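Local coordinates for IPT/TIG domain-containing protein (Bacteroides thetaiotaomicron, PDB 3TC9), which is of unknown function but, as a six-bladed beta-propeller joined to an immunoglobulin-like IPT/TIG domain, probably serves as an auxiliary nutrient-binding protein, at residues 353-364 / 368-379. Residues are numbered along the deposited sequence; the frame is centred on the assembly and turned at random.
Sequences DFYFCDRENHCI and TPQGRVTTFAGR. With EDO (1,2-ethanediol), chain V.
I364 pairs antiparallel with A377: its N donates to A377 O at 2.9 Å, while its O accepts from F376 N at 2.7 Å and, weakly, from A377 N. With F376 and A377 both facing I364, this is a classic beta bulge, and the chain turns a corner at A377. The F376 side chain points toward segment 353-364, where the Y355 edge meets its face in a T-shaped pair, planes at 88°. Y355 CE2 lies over the centre of the F376 ring, 3.7 Å from F376 CG; the ring reaches it with F376 CG anti to the backbone N (chi1 -179°). I364 and A377 add a looser apolar contact through CG1 and CB. These strands belong to one antiparallel blade of the six-bladed beta-propeller: 363-367 and 372-376 form a hairpin, and 352-358 flanks 363-367 on its other side. Just past the corner, R379 crosses N361, its chain bent at chi3 to bring NH1 within 2.8 Å of N361 O. The bond lies near the guanidinium plane but is tilted from the carbonyl plane; W321 makes a cation-pi contact with the same arginine. A water joins R379 NH1 to N361 OD1, which also accepts a bond from ethanediol, and a second water links R379 N to H362 O. N361 ND2 reaches D358 OD2 almost straight (176°), in its own amide plane but from above the carboxylate plane, and also donates to D320 O. C363 SG packs 3.9 Å from R379 CD, beside T375 CG2.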
loop_
_atom_site.group_PDB
_atom_site.type_symbol
_atom_site.label_atom_id
_atom_site.label_comp_id
_atom_site.label_asym_id
_atom_site.label_seq_id
_atom_site.Cartn_x
_atom_site.Cartn_y
_atom_site.Cartn_z
ATOM N N ASP B 353 -8.353 -0.342 -9.304
ATOM C CA ASP B 353 -9.739 0.071 -9.461
ATOM C C ASP B 353 -9.728 1.264 -10.437
ATOM O O ASP B 353 -8.715 1.974 -10.579
ATOM C CB ASP B 353 -10.345 0.495 -8.116
ATOM C CG ASP B 353 -10.737 -0.609 -7.168
ATOM O OD1 ASP B 353 -11.360 -1.576 -7.620
ATOM O OD2 ASP B 353 -10.530 -0.444 -5.962
ATOM N N PHE B 354 -10.853 1.510 -11.070
ATOM C CA PHE B 354 -10.965 2.624 -11.998
ATOM C C PHE B 354 -11.999 3.628 -11.467
ATOM O O PHE B 354 -13.188 3.312 -11.394
ATOM C CB PHE B 354 -11.313 2.099 -13.393
ATOM C CG PHE B 354 -11.425 3.153 -14.468
ATOM C CD1 PHE B 354 -10.284 3.734 -15.018
ATOM C CD2 PHE B 354 -12.663 3.513 -14.983
ATOM C CE1 PHE B 354 -10.379 4.648 -16.073
ATOM C CE2 PHE B 354 -12.761 4.451 -16.017
ATOM C CZ PHE B 354 -11.618 5.005 -16.563
ATOM N N TYR B 355 -11.507 4.799 -11.013
ATOM C CA TYR B 355 -12.264 5.921 -10.461
ATOM C C TYR B 355 -12.570 6.906 -11.563
ATOM O O TYR B 355 -11.654 7.343 -12.237
ATOM C CB TYR B 355 -11.449 6.628 -9.376
ATOM C CG TYR B 355 -11.382 5.897 -8.055
ATOM C CD1 TYR B 355 -10.685 4.699 -7.935
ATOM C CD2 TYR B 355 -11.932 6.452 -6.899
ATOM C CE1 TYR B 355 -10.554 4.054 -6.708
ATOM C CE2 TYR B 355 -11.801 5.817 -5.664
ATOM C CZ TYR B 355 -11.116 4.612 -5.577
ATOM O OH TYR B 355 -10.999 3.948 -4.386
ATOM N N PHE B 356 -13.821 7.281 -11.752
ATOM C CA PHE B 356 -14.102 8.211 -12.841
ATOM C C PHE B 356 -15.169 9.232 -12.459
ATOM O O PHE B 356 -16.006 8.974 -11.586
ATOM C CB PHE B 356 -14.517 7.451 -14.125
ATOM C CG PHE B 356 -15.777 6.640 -14.019
ATOM C CD1 PHE B 356 -15.743 5.331 -13.542
ATOM C CD2 PHE B 356 -17.005 7.178 -14.396
ATOM C CE1 PHE B 356 -16.914 4.565 -13.468
ATOM C CE2 PHE B 356 -18.172 6.416 -14.303
ATOM C CZ PHE B 356 -18.115 5.119 -13.843
ATOM N N CYS B 357 -15.153 10.372 -13.159
ATOM C CA CYS B 357 -16.131 11.420 -13.014
ATOM C C CYS B 357 -17.369 11.053 -13.753
ATOM O O CYS B 357 -17.301 10.702 -14.917
ATOM C CB CYS B 357 -15.579 12.744 -13.520
ATOM S SG CYS B 357 -14.224 13.391 -12.527
ATOM N N ASP B 358 -18.511 11.130 -13.072
ATOM C CA ASP B 358 -19.850 10.915 -13.637
ATOM C C ASP B 358 -20.476 12.311 -13.645
ATOM O O ASP B 358 -21.113 12.729 -12.675
ATOM C CB ASP B 358 -20.620 9.892 -12.800
ATOM C CG ASP B 358 -21.801 9.236 -13.490
ATOM O OD1 ASP B 358 -21.919 9.376 -14.729
ATOM O OD2 ASP B 358 -22.589 8.543 -12.792
ATOM N N ARG B 359 -20.137 13.078 -14.705
ATOM C CA ARG B 359 -20.454 14.492 -14.875
ATOM C C ARG B 359 -21.883 14.880 -14.509
ATOM O O ARG B 359 -22.044 15.797 -13.698
ATOM C CB ARG B 359 -20.134 14.950 -16.295
ATOM C CG ARG B 359 -20.000 16.447 -16.454
ATOM C CD ARG B 359 -20.325 16.841 -17.874
ATOM N NE ARG B 359 -19.832 18.182 -18.183
ATOM C CZ ARG B 359 -20.602 19.229 -18.454
ATOM N NH1 ARG B 359 -21.925 19.111 -18.452
ATOM N NH2 ARG B 359 -20.056 20.409 -18.716
ATOM N N GLU B 360 -22.907 14.238 -15.097
ATOM C CA GLU B 360 -24.283 14.700 -14.877
ATOM C C GLU B 360 -24.936 14.085 -13.650
ATOM O O GLU B 360 -26.077 14.427 -13.330
ATOM C CB GLU B 360 -25.171 14.502 -16.111
ATOM C CG GLU B 360 -24.747 15.279 -17.353
ATOM C CD GLU B 360 -24.694 16.790 -17.250
ATOM O OE1 GLU B 360 -25.479 17.387 -16.474
ATOM O OE2 GLU B 360 -23.868 17.379 -17.978
ATOM N N ASN B 361 -24.210 13.217 -12.949
ATOM C CA ASN B 361 -24.622 12.634 -11.689
ATOM C C ASN B 361 -23.895 13.351 -10.553
ATOM O O ASN B 361 -24.177 13.082 -9.374
ATOM C CB ASN B 361 -24.361 11.131 -11.680
ATOM C CG ASN B 361 -25.443 10.352 -12.390
ATOM O OD1 ASN B 361 -26.607 10.745 -12.438
ATOM N ND2 ASN B 361 -25.083 9.221 -12.945
ATOM N N HIS B 362 -22.966 14.281 -10.925
ATOM C CA HIS B 362 -22.152 15.146 -10.029
ATOM C C HIS B 362 -21.415 14.351 -8.938
ATOM O O HIS B 362 -21.399 14.739 -7.765
ATOM C CB HIS B 362 -23.024 16.244 -9.397
ATOM C CG HIS B 362 -23.805 16.992 -10.421
ATOM N ND1 HIS B 362 -23.218 17.962 -11.193
ATOM C CD2 HIS B 362 -25.091 16.839 -10.813
ATOM C CE1 HIS B 362 -24.164 18.397 -12.008
ATOM N NE2 HIS B 362 -25.307 17.750 -11.810
ATOM N N CYS B 363 -20.783 13.259 -9.332
ATOM C CA CYS B 363 -20.083 12.412 -8.360
ATOM C C CYS B 363 -18.904 11.662 -8.997
ATOM O O CYS B 363 -18.664 11.758 -10.209
ATOM C CB CYS B 363 -21.066 11.442 -7.702
ATOM S SG CYS B 363 -21.853 10.306 -8.853
ATOM N N ILE B 364 -18.140 10.977 -8.143
ATOM C CA ILE B 364 -17.012 10.137 -8.529
ATOM C C ILE B 364 -17.461 8.711 -8.329
ATOM O O ILE B 364 -17.958 8.360 -7.248
ATOM C CB ILE B 364 -15.683 10.442 -7.759
ATOM C CG1 ILE B 364 -15.316 11.946 -7.693
ATOM C CG2 ILE B 364 -14.521 9.591 -8.305
ATOM C CD1 ILE B 364 -15.172 12.726 -9.096
ATOM N N THR B 368 -14.699 -1.577 -10.409
ATOM C CA THR B 368 -13.763 -2.629 -10.013
ATOM C C THR B 368 -13.460 -3.532 -11.205
ATOM O O THR B 368 -14.275 -3.628 -12.118
ATOM C CB THR B 368 -14.311 -3.493 -8.853
ATOM O OG1 THR B 368 -15.265 -4.407 -9.381
ATOM C CG2 THR B 368 -14.840 -2.678 -7.692
ATOM N N PRO B 369 -12.339 -4.265 -11.181
ATOM C CA PRO B 369 -12.015 -5.154 -12.314
ATOM C C PRO B 369 -13.089 -6.223 -12.639
ATOM O O PRO B 369 -13.149 -6.689 -13.795
ATOM C CB PRO B 369 -10.725 -5.822 -11.860
ATOM C CG PRO B 369 -10.120 -4.867 -10.900
ATOM C CD PRO B 369 -11.249 -4.231 -10.183
ATOM N N GLN B 370 -13.937 -6.574 -11.616
ATOM C CA GLN B 370 -15.025 -7.563 -11.708
ATOM C C GLN B 370 -16.331 -6.950 -12.284
ATOM O O GLN B 370 -17.326 -7.664 -12.467
ATOM C CB GLN B 370 -15.312 -8.216 -10.335
ATOM C CG GLN B 370 -14.181 -9.069 -9.756
ATOM C CD GLN B 370 -14.674 -10.249 -8.945
ATOM O OE1 GLN B 370 -15.222 -10.125 -7.834
ATOM N NE2 GLN B 370 -14.446 -11.440 -9.474
ATOM N N GLY B 371 -16.318 -5.650 -12.589
ATOM C CA GLY B 371 -17.461 -4.944 -13.168
ATOM C C GLY B 371 -18.460 -4.292 -12.225
ATOM O O GLY B 371 -19.550 -3.919 -12.666
ATOM N N ARG B 372 -18.127 -4.168 -10.934
ATOM C CA ARG B 372 -19.012 -3.529 -9.965
ATOM C C ARG B 372 -18.794 -2.014 -9.964
ATOM O O ARG B 372 -17.642 -1.548 -9.975
ATOM C CB ARG B 372 -18.782 -4.093 -8.569
ATOM C CG ARG B 372 -19.732 -3.521 -7.560
ATOM C CD ARG B 372 -19.637 -4.176 -6.213
ATOM N NE ARG B 372 -20.325 -5.470 -6.158
ATOM C CZ ARG B 372 -21.644 -5.634 -6.090
ATOM N NH1 ARG B 372 -22.457 -4.586 -6.159
ATOM N NH2 ARG B 372 -22.161 -6.851 -6.010
ATOM N N VAL B 373 -19.904 -1.245 -9.995
ATOM C CA VAL B 373 -19.825 0.216 -9.949
ATOM C C VAL B 373 -20.437 0.676 -8.639
ATOM O O VAL B 373 -21.543 0.273 -8.296
ATOM C CB VAL B 373 -20.464 0.938 -11.181
ATOM C CG1 VAL B 373 -20.212 2.456 -11.135
ATOM C CG2 VAL B 373 -19.947 0.367 -12.485
ATOM N N THR B 374 -19.688 1.499 -7.887
ATOM C CA THR B 374 -20.125 2.129 -6.635
ATOM C C THR B 374 -19.876 3.642 -6.742
ATOM O O THR B 374 -19.297 4.087 -7.728
ATOM C CB THR B 374 -19.431 1.512 -5.408
ATOM O OG1 THR B 374 -18.035 1.641 -5.589
ATOM C CG2 THR B 374 -19.807 0.028 -5.169
ATOM N N THR B 375 -20.316 4.431 -5.736
ATOM C CA THR B 375 -20.103 5.869 -5.724
ATOM C C THR B 375 -19.110 6.185 -4.632
ATOM O O THR B 375 -19.277 5.764 -3.486
ATOM C CB THR B 375 -21.428 6.600 -5.583
ATOM O OG1 THR B 375 -22.204 6.244 -6.718
ATOM C CG2 THR B 375 -21.274 8.156 -5.473
ATOM N N PHE B 376 -18.070 6.917 -4.987
ATOM C CA PHE B 376 -17.037 7.265 -4.036
ATOM C C PHE B 376 -17.336 8.559 -3.308
ATOM O O PHE B 376 -17.206 8.615 -2.079
ATOM C CB PHE B 376 -15.685 7.361 -4.774
ATOM C CG PHE B 376 -14.469 7.698 -3.931
ATOM C CD1 PHE B 376 -14.112 6.904 -2.842
ATOM C CD2 PHE B 376 -13.634 8.755 -4.279
ATOM C CE1 PHE B 376 -12.949 7.175 -2.110
ATOM C CE2 PHE B 376 -12.473 9.020 -3.556
ATOM C CZ PHE B 376 -12.121 8.215 -2.492
ATOM N N ALA B 377 -17.701 9.619 -4.059
ATOM C CA ALA B 377 -17.861 10.950 -3.472
ATOM C C ALA B 377 -18.828 11.776 -4.239
ATOM O O ALA B 377 -18.934 11.637 -5.448
ATOM C CB ALA B 377 -16.516 11.670 -3.433
ATOM N N GLY B 378 -19.514 12.659 -3.525
ATOM C CA GLY B 378 -20.492 13.557 -4.119
ATOM C C GLY B 378 -21.890 13.181 -3.714
ATOM O O GLY B 378 -22.097 12.164 -3.037
ATOM N N ARG B 379 -22.861 14.023 -4.139
ATOM C CA ARG B 379 -24.286 13.868 -3.884
ATOM C C ARG B 379 -24.608 13.940 -2.370
ATOM O O ARG B 379 -25.621 13.426 -1.935
ATOM C CB ARG B 379 -24.851 12.571 -4.530
ATOM C CG ARG B 379 -24.535 12.456 -6.013
ATOM C CD ARG B 379 -24.975 11.138 -6.588
ATOM N NE ARG B 379 -26.437 11.011 -6.656
ATOM C CZ ARG B 379 -27.179 11.396 -7.686
ATOM N NH1 ARG B 379 -26.616 11.969 -8.740
ATOM N NH2 ARG B 379 -28.490 11.210 -7.672
HETATM C C1 EDO V . -29.839 11.522 -13.948
HETATM O O1 EDO V . -28.674 10.754 -14.286
HETATM C C2 EDO V . -30.744 10.717 -13.019
HETATM O O2 EDO V . -31.573 9.838 -13.789
HETATM O O HOH W 1 -28.499 12.774 -10.982
HETATM O O HOH W 2 -22.391 16.147 -5.916
#